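Local structure of OxyR (Porphyromonas gingivalis, 3HO7) at residues A[16-22]-A[46-52]; A[83-88]-A[159-164]. The protein probably binds DNA and regulates transcription as a redox-sensitive activator of the LysR family, the chain here being its regulatory domain. All coordinates share one frame; numbering follows the deposited sequence.

From the N terminus, strand 11-17 leads into interaction 1, where residues 16-22 meet 46-52; this contact closes a loop of 23 residues made mostly of helix 22-36 and strand 40-46. The chain then runs through helix 49-58 and strand 63-66 into the long strand 75-89, on which interaction 2 opens, and 159-164 closes it after 70 further residues. The two contacts follow in series, neither nesting nor crossing. Their centres lie about 17 Å apart, both reach the same mixed sheet, and T20 O approaches P162 CG at 4.1 Å. Interaction 1 joins the ends of parallel strands 11-17 and 40-46 and the starts of the helices that follow them; interaction 2 pairs two antiparallel strands.

Interaction 1: residues A[16-22]-A[46-52]; sequences AVLPTIA and EMQTSRC
V17 and E46 pair as the last residues of two parallel strands in the periplasmic-binding-protein-like fold of the LysR regulatory domain, where each strand leaves the sheet for a helix, 22-36 or 49-58. One backbone bond, M47 N to V17 O at 3.0 Å, joins the strand ends, and E46 CA approaches the same V17 O at 3.1 Å in a CA-H...O contact. E46 reaches back over the turn that starts the other helix. Its CG lies beside its own backbone N (chi1 -68°) and the extended chain carries the carboxylate to A22, whose CB meets E46 CD at 3.5 Å. OE1 comes up to P19 CA, and a water bridges it to P19 O; OE2 is bound by S144 N of the second subunit, which makes this glutamate part of the dimer contact. Beyond the bridge, P19 CD rests on M47 O at 3.4 Å, and L18 CA offers its hydrogen to the same oxygen. A16, L18, M47 and C52 pack between strand 11-17 and helix 49-58: A16 CB meets two sulfurs, M47 SD at 3.9 Å and C52 SG at 3.7 Å, while the side chain of L18 starts away from 46-52 but its two methyl branches return. L18 CD2 comes to T49 OG1 at 4.1 Å, the two side chains slanting across each other. L18 O takes both I21 N and A22 N, fixing the tight turn into helix 22-36. C52 SG also sits 4.0 Å from L18 CD1.

Interaction 2: residues A[83-88]-A[159-164]; sequences EEFLGY and TFIPQL
Y88 and T159 face each other at one end of an antiparallel pairing between strands 75-89 and 158-162, in the mixed sheet of the LysR-type regulatory domain. Y88 CB sits 3.4 Å from T159 O and 3.7 Å from T159 CG2, the two side chains pointing the same way; CG, placed anti to the backbone N (chi1 -155°), meets I161 CG2. Further out, CD2 has T159 CG2 near the ring plane, whereas CD1, on the other side of the ring, meets the I161 CD1 methyl obliquely at 3.6 Å and CE1 touches it more distantly. The tip, OH, is hydrogen-bonded to E153. In I161, CG1 stands between backbone N and carbonyl carbon (chi1 62°), which sets CD1 by Y88 CD1. Behind these side chains L86 N bonds I161 O and I161 N bonds L86 O, both at 2.8 Å. L86 O also lies in plane at the edge of the F160 ring. Toward the other end, Q163 N gives E84 O only a weak bond, and E83 OE1 makes a salt bridge with R187. L86 with I161 and Y88 with T159 thus satisfy each other's backbone groups, while F85 and G87 turn theirs to P185 and R178; on the Y88 side this leaves mainly carbon-on-carbon packing below a hydroxyl tied to helix 145-153.

Interaction 1: residues A[16-22]-A[46-52]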
loop_
_atom_site.group_PDB
_atom_site.type_symbol
_atom_site.label_atom_id
_atom_site.label_comp_id
_atom_site.label_asym_id
_atom_site.label_seq_id
_atom_site.Cartn_x
_atom_site.Cartn_y
_atom_site.Cartn_z
ATOM N N ALA A 16 14.875 -1.829 6.613
ATOM C CA ALA A 16 13.919 -1.526 5.564
ATOM C C ALA A 16 13.145 -2.781 5.190
ATOM O O ALA A 16 13.610 -3.901 5.409
ATOM C CB ALA A 16 14.627 -0.956 4.347
ATOM N N VAL A 17 11.958 -2.589 4.631
ATOM C CA VAL A 17 11.127 -3.704 4.219
ATOM C C VAL A 17 10.348 -3.322 2.973
ATOM O O VAL A 17 9.878 -2.191 2.848
ATOM C CB VAL A 17 10.141 -4.114 5.330
ATOM C CG1 VAL A 17 9.359 -5.355 4.921
ATOM C CG2 VAL A 17 10.886 -4.347 6.634
ATOM N N LEU A 18 10.221 -4.266 2.048
ATOM C CA LEU A 18 9.448 -4.034 0.839
ATOM C C LEU A 18 7.977 -3.816 1.153
ATOM O O LEU A 18 7.438 -4.394 2.100
ATOM C CB LEU A 18 9.607 -5.195 -0.141
ATOM C CG LEU A 18 10.882 -5.160 -0.986
ATOM C CD1 LEU A 18 12.103 -4.976 -0.103
ATOM C CD2 LEU A 18 10.998 -6.417 -1.839
ATOM N N PRO A 19 7.315 -2.974 0.350
ATOM C CA PRO A 19 5.896 -2.706 0.519
ATOM C C PRO A 19 5.073 -3.951 0.235
ATOM O O PRO A 19 3.949 -4.073 0.719
ATOM C CB PRO A 19 5.604 -1.640 -0.544
ATOM C CG PRO A 19 6.939 -1.123 -0.978
ATOM C CD PRO A 19 7.885 -2.255 -0.799
ATOM N N THR A 20 5.632 -4.863 -0.555
ATOM C CA THR A 20 4.950 -6.107 -0.888
ATOM C C THR A 20 5.265 -7.214 0.116
ATOM O O THR A 20 4.861 -8.366 -0.067
ATOM C CB THR A 20 5.303 -6.582 -2.313
ATOM O OG1 THR A 20 6.724 -6.523 -2.502
ATOM C CG2 THR A 20 4.627 -5.690 -3.347
ATOM N N ILE A 21 5.987 -6.859 1.175
ATOM C CA ILE A 21 6.299 -7.794 2.252
ATOM C C ILE A 21 5.773 -7.259 3.581
ATOM O O ILE A 21 5.160 -7.988 4.360
ATOM C CB ILE A 21 7.824 -8.016 2.393
ATOM C CG1 ILE A 21 8.408 -8.653 1.130
ATOM C CG2 ILE A 21 8.135 -8.879 3.611
ATOM C CD1 ILE A 21 9.888 -8.947 1.242
ATOM N N ALA A 22 6.007 -5.972 3.821
ATOM C CA ALA A 22 5.720 -5.345 5.112
ATOM C C ALA A 22 4.390 -5.753 5.740
ATOM O O ALA A 22 4.345 -6.125 6.915
ATOM C CB ALA A 22 5.800 -3.832 4.987
ATOM N N GLU A 46 9.631 1.293 5.081
ATOM C CA GLU A 46 9.289 0.649 3.821
ATOM C C GLU A 46 9.985 1.352 2.662
ATOM O O GLU A 46 9.895 2.570 2.513
ATOM C CB GLU A 46 7.773 0.643 3.597
ATOM C CG GLU A 46 6.996 -0.239 4.564
ATOM C CD GLU A 46 5.537 -0.402 4.172
ATOM O OE1 GLU A 46 5.247 -0.540 2.963
ATOM O OE2 GLU A 46 4.677 -0.399 5.077
ATOM N N MET A 47 10.690 0.569 1.853
ATOM C CA MET A 47 11.323 1.068 0.640
ATOM C C MET A 47 11.198 0.013 -0.439
ATOM O O MET A 47 11.089 -1.175 -0.144
ATOM C CB MET A 47 12.811 1.314 0.858
ATOM C CG MET A 47 13.179 2.173 2.040
ATOM S SD MET A 47 14.974 2.212 2.180
ATOM C CE MET A 47 15.178 3.220 3.645
ATOM N N GLN A 48 11.231 0.445 -1.692
ATOM C CA GLN A 48 11.397 -0.494 -2.786
ATOM C C GLN A 48 12.871 -0.885 -2.861
ATOM O O GLN A 48 13.722 -0.249 -2.236
ATOM C CB GLN A 48 10.903 0.108 -4.102
ATOM C CG GLN A 48 9.389 0.048 -4.257
ATOM C CD GLN A 48 8.863 1.037 -5.272
ATOM O OE1 GLN A 48 9.492 2.060 -5.542
ATOM N NE2 GLN A 48 7.699 0.741 -5.837
ATOM N N THR A 49 13.165 -1.932 -3.622
ATOM C CA THR A 49 14.499 -2.532 -3.638
ATOM C C THR A 49 15.625 -1.528 -3.866
ATOM O O THR A 49 16.636 -1.550 -3.166
ATOM C CB THR A 49 14.593 -3.646 -4.692
ATOM O OG1 THR A 49 13.556 -4.609 -4.462
ATOM C CG2 THR A 49 15.950 -4.333 -4.623
ATOM N N SER A 50 15.451 -0.656 -4.851
ATOM C CA SER A 50 16.482 0.319 -5.187
ATOM C C SER A 50 16.918 1.104 -3.956
ATOM O O SER A 50 18.108 1.186 -3.651
ATOM C CB SER A 50 15.983 1.266 -6.278
ATOM O OG SER A 50 15.453 0.531 -7.366
ATOM N N ARG A 51 15.948 1.679 -3.251
ATOM C CA ARG A 51 16.232 2.435 -2.036
ATOM C C ARG A 51 16.923 1.567 -0.991
ATOM O O ARG A 51 17.862 2.008 -0.331
ATOM C CB ARG A 51 14.947 3.034 -1.458
ATOM C CG ARG A 51 14.345 4.134 -2.313
ATOM C CD ARG A 51 13.227 4.859 -1.582
ATOM N NE ARG A 51 12.039 4.025 -1.425
ATOM C CZ ARG A 51 11.082 3.912 -2.340
ATOM N NH1 ARG A 51 11.173 4.581 -3.483
ATOM N NH2 ARG A 51 10.035 3.131 -2.114
ATOM N N CYS A 52 16.454 0.331 -0.846
ATOM C CA CYS A 52 17.045 -0.605 0.103
ATOM C C CYS A 52 18.533 -0.795 -0.154
ATOM O O CYS A 52 19.352 -0.652 0.753
ATOM C CB CYS A 52 16.344 -1.962 0.037
ATOM S SG CYS A 52 14.694 -1.999 0.756
HETATM O O HOH W 1 3.282 -1.704 2.071
#

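Interaction 2: residues A[83-88]-A[159-164]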
loop_
_atom_site.group_PDB
_atom_site.type_symbol
_atom_site.label_atom_id
_atom_site.label_comp_id
_atom_site.label_asym_id
_atom_site.label_seq_id
_atom_site.Cartn_x
_atom_site.Cartn_y
_atom_site.Cartn_z
ATOM N N GLU A 83 7.965 -17.860 -1.149
ATOM C CA GLU A 83 6.570 -17.470 -1.069
ATOM C C GLU A 83 5.933 -17.536 -2.443
ATOM O O GLU A 83 6.413 -16.918 -3.391
ATOM C CB GLU A 83 6.444 -16.060 -0.499
ATOM C CG GLU A 83 5.010 -15.595 -0.327
ATOM C CD GLU A 83 4.915 -14.281 0.421
ATOM O OE1 GLU A 83 5.849 -13.464 0.303
ATOM O OE2 GLU A 83 3.907 -14.066 1.123
ATOM N N GLU A 84 4.874 -18.325 -2.554
ATOM C CA GLU A 84 4.180 -18.484 -3.817
ATOM C C GLU A 84 3.361 -17.270 -4.214
ATOM O O GLU A 84 2.711 -16.645 -3.383
ATOM C CB GLU A 84 3.257 -19.702 -3.769
ATOM C CG GLU A 84 3.961 -21.028 -3.931
ATOM C CD GLU A 84 3.013 -22.143 -4.324
ATOM O OE1 GLU A 84 1.946 -21.849 -4.898
ATOM O OE2 GLU A 84 3.343 -23.315 -4.065
ATOM N N PHE A 85 3.383 -16.965 -5.505
ATOM C CA PHE A 85 2.452 -16.021 -6.089
ATOM C C PHE A 85 1.148 -16.759 -6.351
ATOM O O PHE A 85 1.153 -17.892 -6.839
ATOM C CB PHE A 85 2.989 -15.480 -7.410
ATOM C CG PHE A 85 4.105 -14.495 -7.255
ATOM C CD1 PHE A 85 3.850 -13.208 -6.816
ATOM C CD2 PHE A 85 5.407 -14.849 -7.567
ATOM C CE1 PHE A 85 4.876 -12.294 -6.679
ATOM C CE2 PHE A 85 6.437 -13.940 -7.434
ATOM C CZ PHE A 85 6.170 -12.659 -6.990
ATOM N N LEU A 86 0.034 -16.119 -6.020
ATOM C CA LEU A 86 -1.273 -16.697 -6.284
ATOM C C LEU A 86 -2.095 -15.755 -7.144
ATOM O O LEU A 86 -1.990 -14.533 -7.026
ATOM C CB LEU A 86 -2.018 -17.000 -4.981
ATOM C CG LEU A 86 -1.459 -18.108 -4.081
ATOM C CD1 LEU A 86 -2.352 -18.291 -2.865
ATOM C CD2 LEU A 86 -1.321 -19.410 -4.851
ATOM N N GLY A 87 -2.900 -16.333 -8.027
ATOM C CA GLY A 87 -3.830 -15.554 -8.821
ATOM C C GLY A 87 -4.932 -14.988 -7.949
ATOM O O GLY A 87 -5.478 -15.674 -7.085
ATOM N N TYR A 88 -5.246 -13.719 -8.166
ATOM C CA TYR A 88 -6.370 -13.095 -7.503
ATOM C C TYR A 88 -7.295 -12.687 -8.640
ATOM O O TYR A 88 -7.012 -11.740 -9.368
ATOM C CB TYR A 88 -5.894 -11.887 -6.693
ATOM C CG TYR A 88 -6.783 -11.499 -5.532
ATOM C CD1 TYR A 88 -7.144 -12.427 -4.563
ATOM C CD2 TYR A 88 -7.233 -10.193 -5.388
ATOM C CE1 TYR A 88 -7.952 -12.070 -3.492
ATOM C CE2 TYR A 88 -8.036 -9.824 -4.326
ATOM C CZ TYR A 88 -8.391 -10.765 -3.379
ATOM O OH TYR A 88 -9.187 -10.389 -2.325
ATOM N N THR A 159 -4.892 -9.940 -10.697
ATOM C CA THR A 159 -3.595 -9.562 -10.150
ATOM C C THR A 159 -3.007 -10.754 -9.403
ATOM O O THR A 159 -3.650 -11.797 -9.284
ATOM C CB THR A 159 -3.711 -8.367 -9.190
ATOM O OG1 THR A 159 -2.407 -7.829 -8.933
ATOM C CG2 THR A 159 -4.346 -8.796 -7.877
ATOM N N PHE A 160 -1.786 -10.602 -8.901
ATOM C CA PHE A 160 -1.127 -11.680 -8.175
ATOM C C PHE A 160 -0.801 -11.274 -6.743
ATOM O O PHE A 160 -0.237 -10.207 -6.505
ATOM C CB PHE A 160 0.128 -12.130 -8.922
ATOM C CG PHE A 160 -0.157 -12.678 -10.291
ATOM C CD1 PHE A 160 -1.014 -13.756 -10.451
ATOM C CD2 PHE A 160 0.426 -12.120 -11.416
ATOM C CE1 PHE A 160 -1.289 -14.266 -11.711
ATOM C CE2 PHE A 160 0.157 -12.628 -12.679
ATOM C CZ PHE A 160 -0.703 -13.701 -12.825
ATOM N N ILE A 161 -1.166 -12.124 -5.790
ATOM C CA ILE A 161 -0.933 -11.823 -4.379
ATOM C C ILE A 161 -0.003 -12.840 -3.724
ATOM O O ILE A 161 0.075 -13.985 -4.156
ATOM C CB ILE A 161 -2.250 -11.740 -3.584
ATOM C CG1 ILE A 161 -2.986 -13.079 -3.610
ATOM C CG2 ILE A 161 -3.141 -10.642 -4.146
ATOM C CD1 ILE A 161 -4.181 -13.128 -2.675
ATOM N N PRO A 162 0.703 -12.413 -2.669
ATOM C CA PRO A 162 1.655 -13.272 -1.979
ATOM C C PRO A 162 0.942 -14.242 -1.048
ATOM O O PRO A 162 -0.078 -13.891 -0.459
ATOM C CB PRO A 162 2.502 -12.279 -1.164
ATOM C CG PRO A 162 1.952 -10.890 -1.477
ATOM C CD PRO A 162 0.588 -11.096 -2.029
ATOM N N GLN A 163 1.484 -15.451 -0.918
ATOM C CA GLN A 163 0.869 -16.487 -0.093
ATOM C C GLN A 163 0.570 -16.013 1.329
ATOM O O GLN A 163 -0.484 -16.322 1.881
ATOM C CB GLN A 163 1.755 -17.735 -0.053
ATOM C CG GLN A 163 1.380 -18.735 1.033
ATOM C CD GLN A 163 -0.042 -19.245 0.904
ATOM O OE1 GLN A 163 -0.553 -19.425 -0.202
ATOM N NE2 GLN A 163 -0.688 -19.489 2.040
ATOM N N LEU A 164 1.497 -15.260 1.916
ATOM C CA LEU A 164 1.348 -14.804 3.298
ATOM C C LEU A 164 0.094 -13.960 3.533
ATOM O O LEU A 164 -0.346 -13.798 4.670
ATOM C CB LEU A 164 2.587 -14.030 3.752
ATOM C CG LEU A 164 3.883 -14.830 3.873
ATOM C CD1 LEU A 164 5.014 -13.950 4.379
ATOM C CD2 LEU A 164 3.687 -16.029 4.786
#